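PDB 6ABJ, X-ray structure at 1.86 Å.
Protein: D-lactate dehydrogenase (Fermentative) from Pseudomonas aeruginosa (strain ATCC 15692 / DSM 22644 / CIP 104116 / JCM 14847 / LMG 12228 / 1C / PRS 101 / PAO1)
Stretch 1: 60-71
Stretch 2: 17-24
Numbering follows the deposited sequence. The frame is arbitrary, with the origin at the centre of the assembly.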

ATOM      1  N   GLY B  60     -34.779  26.125  11.646  1.00 58.85           N
ATOM      2  CA  GLY B  60     -35.742  26.507  10.638  1.00 56.96           C
ATOM      3  C   GLY B  60     -36.009  25.423   9.618  1.00 56.84           C
ATOM      4  O   GLY B  60     -36.797  25.634   8.712  1.00 52.25           O
ATOM      5  N   PHE B  61     -35.318  24.283   9.718  1.00 55.87           N
ATOM      6  CA  PHE B  61     -35.519  23.180   8.786  1.00 52.13           C
ATOM      7  C   PHE B  61     -36.482  22.200   9.405  1.00 50.44           C
ATOM      8  O   PHE B  61     -36.308  21.737  10.566  1.00 48.17           O
ATOM      9  CB  PHE B  61     -34.187  22.447   8.454  1.00 52.87           C
ATOM     10  CG  PHE B  61     -33.305  23.172   7.479  1.00 50.96           C
ATOM     11  CD1 PHE B  61     -33.429  22.917   6.122  1.00 51.60           C
ATOM     12  CD2 PHE B  61     -32.355  24.096   7.904  1.00 53.24           C
ATOM     13  CE1 PHE B  61     -32.621  23.546   5.184  1.00 51.45           C
ATOM     14  CE2 PHE B  61     -31.524  24.728   6.978  1.00 53.88           C
ATOM     15  CZ  PHE B  61     -31.666  24.445   5.610  1.00 52.48           C
ATOM     16  N   GLU B  62     -37.498  21.861   8.624  1.00 50.44           N
ATOM     17  CA  GLU B  62     -38.562  21.018   9.113  1.00 53.79           C
ATOM     18  C   GLU B  62     -38.153  19.578   9.242  1.00 49.27           C
ATOM     19  O   GLU B  62     -38.660  18.833  10.115  1.00 44.84           O
ATOM     20  CB  GLU B  62     -39.744  21.089   8.161  1.00 58.76           C
ATOM     21  CG  GLU B  62     -41.012  20.884   8.927  1.00 62.49           C
ATOM     22  CD  GLU B  62     -42.244  21.346   8.200  1.00 65.04           C
ATOM     23  OE1 GLU B  62     -42.133  22.142   7.231  1.00 65.68           O
ATOM     24  OE2 GLU B  62     -43.311  20.880   8.619  1.00 62.39           O
ATOM     25  N   VAL B  63     -37.226  19.188   8.356  1.00 45.74           N
ATOM     26  CA  VAL B  63     -36.780  17.806   8.334  1.00 42.99           C
ATOM     27  C   VAL B  63     -35.273  17.770   8.313  1.00 42.44           C
ATOM     28  O   VAL B  63     -34.636  18.575   7.612  1.00 43.41           O
ATOM     29  CB  VAL B  63     -37.326  17.031   7.128  1.00 42.77           C
ATOM     30  CG1 VAL B  63     -36.812  15.578   7.153  1.00 40.61           C
ATOM     31  CG2 VAL B  63     -38.849  17.077   7.144  1.00 43.89           C
ATOM     32  N   VAL B  64     -34.729  16.897   9.152  1.00 40.62           N
ATOM     33  CA  VAL B  64     -33.274  16.661   9.158  1.00 41.79           C
ATOM     34  C   VAL B  64     -33.051  15.211   8.825  1.00 38.71           C
ATOM     35  O   VAL B  64     -33.753  14.320   9.335  1.00 39.92           O
ATOM     36  CB  VAL B  64     -32.557  17.145  10.453  1.00 45.09           C
ATOM     37  CG1 VAL B  64     -32.839  18.615  10.704  1.00 47.83           C
ATOM     38  CG2 VAL B  64     -32.920  16.322  11.660  1.00 47.02           C
ATOM     39  N   CYS B  65     -32.098  14.968   7.911  1.00 42.29           N
ATOM     40  CA  CYS B  65     -31.824  13.613   7.468  1.00 39.10           C
ATOM     41  C   CYS B  65     -30.438  13.197   7.991  1.00 37.96           C
ATOM     42  O   CYS B  65     -29.457  13.865   7.696  1.00 36.14           O
ATOM     43  CB  CYS B  65     -31.904  13.482   5.933  1.00 38.94           C
ATOM     44  SG  CYS B  65     -31.479  11.781   5.408  1.00 39.12           S
ATOM     45  N   ALA B  66     -30.392  12.145   8.798  1.00 38.99           N
ATOM     46  CA  ALA B  66     -29.183  11.772   9.538  1.00 37.92           C
ATOM     47  C   ALA B  66     -28.742  10.368   9.178  1.00 39.07           C
ATOM     48  O   ALA B  66     -29.533   9.536   8.774  1.00 33.77           O
ATOM     49  CB  ALA B  66     -29.399  11.824  11.048  1.00 39.11           C
ATOM     50  N   PHE B  67     -27.451  10.109   9.369  1.00 37.98           N
ATOM     51  CA  PHE B  67     -26.933   8.803   9.171  1.00 36.89           C
ATOM     52  C   PHE B  67     -26.511   8.324  10.533  1.00 39.42           C
ATOM     53  O   PHE B  67     -26.580   9.063  11.512  1.00 38.40           O
ATOM     54  CB  PHE B  67     -25.711   8.879   8.181  1.00 36.21           C
ATOM     55  CG  PHE B  67     -25.286   7.540   7.665  1.00 34.71           C
ATOM     56  CD1 PHE B  67     -26.213   6.602   7.250  1.00 31.69           C
ATOM     57  CD2 PHE B  67     -23.951   7.214   7.569  1.00 39.53           C
ATOM     58  CE1 PHE B  67     -25.839   5.351   6.804  1.00 34.58           C
ATOM     59  CE2 PHE B  67     -23.559   5.954   7.116  1.00 36.12           C
ATOM     60  CZ  PHE B  67     -24.495   5.040   6.693  1.00 33.69           C
ATOM     61  N   VAL B  68     -26.007   7.099  10.608  1.00 42.17           N
ATOM     62  CA  VAL B  68     -25.742   6.480  11.921  1.00 43.51           C
ATOM     63  C   VAL B  68     -24.594   7.091  12.777  1.00 43.08           C
ATOM     64  O   VAL B  68     -24.475   6.816  13.973  1.00 50.18           O
ATOM     65  CB  VAL B  68     -25.473   4.961  11.799  1.00 44.14           C
ATOM     66  CG1 VAL B  68     -26.648   4.249  11.183  1.00 43.04           C
ATOM     67  CG2 VAL B  68     -24.192   4.683  11.003  1.00 42.42           C
ATOM     68  N   ASN B  69     -23.795   7.910  12.171  1.00 41.66           N
ATOM     69  CA  ASN B  69     -22.660   8.489  12.854  1.00 49.03           C
ATOM     70  C   ASN B  69     -23.007   9.893  13.350  1.00 50.33           C
ATOM     71  O   ASN B  69     -22.143  10.637  13.892  1.00 53.67           O
ATOM     72  CB  ASN B  69     -21.444   8.501  11.908  1.00 48.37           C
ATOM     73  CG  ASN B  69     -21.735   9.196  10.585  1.00 47.97           C
ATOM     74  OD1 ASN B  69     -22.876   9.255  10.139  1.00 47.56           O
ATOM     75  ND2 ASN B  69     -20.711   9.723   9.966  1.00 43.91           N
ATOM     76  N   ASP B  70     -24.243  10.301  13.090  1.00 43.65           N
ATOM     77  CA  ASP B  70     -24.741  11.558  13.624  1.00 43.63           C
ATOM     78  C   ASP B  70     -25.218  11.398  15.086  1.00 41.33           C
ATOM     79  O   ASP B  70     -25.712  10.346  15.513  1.00 40.17           O
ATOM     80  CB  ASP B  70     -25.880  12.073  12.741  1.00 41.95           C
ATOM     81  CG  ASP B  70     -25.394  12.615  11.402  1.00 42.92           C
ATOM     82  OD1 ASP B  70     -24.442  13.431  11.395  1.00 43.95           O
ATOM     83  OD2 ASP B  70     -25.982  12.263  10.348  1.00 40.21           O
ATOM     84  N   ASP B  71     -25.042  12.447  15.857  1.00 42.14           N
ATOM     85  CA  ASP B  71     -25.373  12.379  17.278  1.00 47.08           C
ATOM     86  C   ASP B  71     -26.838  12.832  17.492  1.00 44.40           C
ATOM     87  O   ASP B  71     -27.128  14.005  17.316  1.00 45.98           O
ATOM     88  CB  ASP B  71     -24.408  13.272  18.058  1.00 50.12           C
ATOM     89  CG  ASP B  71     -24.666  13.259  19.549  1.00 52.08           C
ATOM     90  OD1 ASP B  71     -25.544  12.500  20.056  1.00 48.87           O
ATOM     91  OD2 ASP B  71     -23.969  14.049  20.213  1.00 54.29           O
TER
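Stretch 2, residues 17-24: MRILFFSS

Stretch 2 runs as an extended strand, Arg18 to Phe21, beside strand Val63 to Ala66 of stretch 1. The two strands are parallel, with N-to-C directions 29° apart (signed crossing angle -29°). Val63 pairs with Ile19, Val64 with Leu20 and Cys65 with Phe21, at CA-CA distances of 4.7, 4.8 and 4.6 Å.

The hydrogen-bond ladder begins weakly, with Val63 N to Arg18 O at 3.3 Å. It tightens at Leu20 N to Val63 O, 3.0 Å, and Cys65 N to Leu20 O, 2.7 Å. Phe22 N to Cys65 O, 3.2 Å, completes it.

Arg18 covers the most surface. Its guanidinium lies flat on the Phe61 ring, with centres 3.8 Å apart and planes at 17°, a cation-pi stack. Its NH2 also donates to Gly60 O at 3.0 Å, which ties the group down at its edge. Leu20 CB packs over the opposite face of Phe61, 3.9 Å from the ring centroid, so the ring is sandwiched.

The side chain of Cys65 lies on the same face of the sheet as Val63, Ile19 and Phe21; Val64 and Leu20 point to the opposite face. Its CB sits over the Phe21 ring, 3.9 Å from the centroid, and 3.9 Å from Ile19 CG2.

Beyond the strands, Ser23 turns to a left-handed conformation (phi/psi 56/39). Its OG donates to Asp70 OD1 at 2.6 Å.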

ATOM      1  N   MET B  17     -40.981  22.137   1.163  1.00 62.16           N
ATOM      2  CA  MET B  17     -40.537  21.294   2.318  1.00 62.02           C
ATOM      3  C   MET B  17     -39.017  21.159   2.233  1.00 57.95           C
ATOM      4  O   MET B  17     -38.499  20.667   1.229  1.00 53.49           O
ATOM      5  CB  MET B  17     -41.148  19.892   2.281  1.00 67.68           C
ATOM      6  CG  MET B  17     -40.597  18.954   3.356  1.00 76.68           C
ATOM      7  SD  MET B  17     -41.621  18.855   4.840  1.00 84.93           S
ATOM      8  CE  MET B  17     -42.672  17.454   4.432  1.00 85.82           C
ATOM      9  N   ARG B  18     -38.327  21.571   3.299  1.00 54.13           N
ATOM     10  CA  ARG B  18     -36.879  21.711   3.283  1.00 55.58           C
ATOM     11  C   ARG B  18     -36.253  20.594   4.137  1.00 52.21           C
ATOM     12  O   ARG B  18     -36.767  20.280   5.233  1.00 49.65           O
ATOM     13  CB  ARG B  18     -36.426  23.097   3.782  1.00 57.71           C
ATOM     14  CG  ARG B  18     -37.019  24.274   3.005  1.00 61.30           C
ATOM     15  CD  ARG B  18     -36.255  25.570   3.258  1.00 62.01           C
ATOM     16  NE  ARG B  18     -36.030  25.800   4.699  1.00 62.00           N
ATOM     17  CZ  ARG B  18     -34.952  26.380   5.230  1.00 63.81           C
ATOM     18  NH1 ARG B  18     -33.950  26.756   4.460  1.00 63.61           N
ATOM     19  NH2 ARG B  18     -34.858  26.559   6.549  1.00 68.75           N
ATOM     20  N   ILE B  19     -35.178  19.989   3.617  1.00 46.28           N
ATOM     21  CA  ILE B  19     -34.517  18.830   4.303  1.00 45.54           C
ATOM     22  C   ILE B  19     -33.037  19.134   4.392  1.00 44.33           C
ATOM     23  O   ILE B  19     -32.415  19.493   3.386  1.00 43.29           O
ATOM     24  CB  ILE B  19     -34.721  17.474   3.571  1.00 43.57           C
ATOM     25  CG1 ILE B  19     -36.206  17.156   3.369  1.00 45.45           C
ATOM     26  CG2 ILE B  19     -34.087  16.325   4.368  1.00 43.40           C
ATOM     27  CD1 ILE B  19     -36.500  16.179   2.260  1.00 43.37           C
ATOM     28  N   LEU B  20     -32.519  19.122   5.620  1.00 44.43           N
ATOM     29  CA  LEU B  20     -31.101  19.306   5.857  1.00 46.04           C
ATOM     30  C   LEU B  20     -30.455  17.935   6.131  1.00 44.99           C
ATOM     31  O   LEU B  20     -30.820  17.250   7.092  1.00 42.64           O
ATOM     32  CB  LEU B  20     -30.831  20.283   7.030  1.00 48.50           C
ATOM     33  CG  LEU B  20     -29.346  20.529   7.363  1.00 46.78           C
ATOM     34  CD1 LEU B  20     -28.585  21.150   6.191  1.00 49.76           C
ATOM     35  CD2 LEU B  20     -29.245  21.403   8.613  1.00 48.54           C
ATOM     36  N   PHE B  21     -29.470  17.570   5.294  1.00 42.96           N
ATOM     37  CA  PHE B  21     -28.688  16.338   5.469  1.00 41.76           C
ATOM     38  C   PHE B  21     -27.355  16.615   6.180  1.00 41.77           C
ATOM     39  O   PHE B  21     -26.616  17.478   5.725  1.00 42.17           O
ATOM     40  CB  PHE B  21     -28.341  15.753   4.102  1.00 40.97           C
ATOM     41  CG  PHE B  21     -29.536  15.279   3.298  1.00 40.59           C
ATOM     42  CD1 PHE B  21     -30.399  16.195   2.675  1.00 42.19           C
ATOM     43  CD2 PHE B  21     -29.772  13.925   3.139  1.00 40.53           C
ATOM     44  CE1 PHE B  21     -31.486  15.744   1.927  1.00 43.55           C
ATOM     45  CE2 PHE B  21     -30.826  13.468   2.377  1.00 41.19           C
ATOM     46  CZ  PHE B  21     -31.708  14.386   1.784  1.00 41.97           C
ATOM     47  N   PHE B  22     -27.115  15.936   7.308  1.00 38.91           N
ATOM     48  CA  PHE B  22     -25.875  16.021   8.003  1.00 39.19           C
ATOM     49  C   PHE B  22     -25.051  14.783   7.560  1.00 39.25           C
ATOM     50  O   PHE B  22     -25.614  13.835   6.994  1.00 37.23           O
ATOM     51  CB  PHE B  22     -26.048  16.000   9.518  1.00 42.19           C
ATOM     52  CG  PHE B  22     -26.541  17.269  10.091  1.00 44.08           C
ATOM     53  CD1 PHE B  22     -25.656  18.268  10.475  1.00 47.50           C
ATOM     54  CD2 PHE B  22     -27.930  17.495  10.218  1.00 47.90           C
ATOM     55  CE1 PHE B  22     -26.117  19.469  10.994  1.00 46.09           C
ATOM     56  CE2 PHE B  22     -28.399  18.707  10.727  1.00 47.08           C
ATOM     57  CZ  PHE B  22     -27.483  19.694  11.125  1.00 49.86           C
ATOM     58  N   SER B  23     -23.735  14.883   7.745  1.00 39.31           N
ATOM     59  CA  SER B  23     -22.739  13.820   7.372  1.00 38.54           C
ATOM     60  C   SER B  23     -22.841  13.427   5.888  1.00 36.15           C
ATOM     61  O   SER B  23     -22.731  12.290   5.530  1.00 36.02           O
ATOM     62  CB  SER B  23     -22.876  12.629   8.306  1.00 38.35           C
ATOM     63  OG  SER B  23     -22.599  12.994   9.685  1.00 37.51           O
ATOM     64  N   SER B  24     -23.055  14.410   5.036  1.00 37.13           N
ATOM     65  CA  SER B  24     -23.357  14.167   3.613  1.00 37.94           C
ATOM     66  C   SER B  24     -22.125  13.765   2.828  1.00 41.44           C
ATOM     67  O   SER B  24     -21.051  14.341   3.027  1.00 41.03           O
ATOM     68  CB  SER B  24     -23.937  15.414   2.985  1.00 38.10           C
ATOM     69  OG  SER B  24     -25.138  15.833   3.658  1.00 38.36           O
TER
HETATM   70  O   HOH W   1     -21.272   9.875   6.552  1.00 36.11           O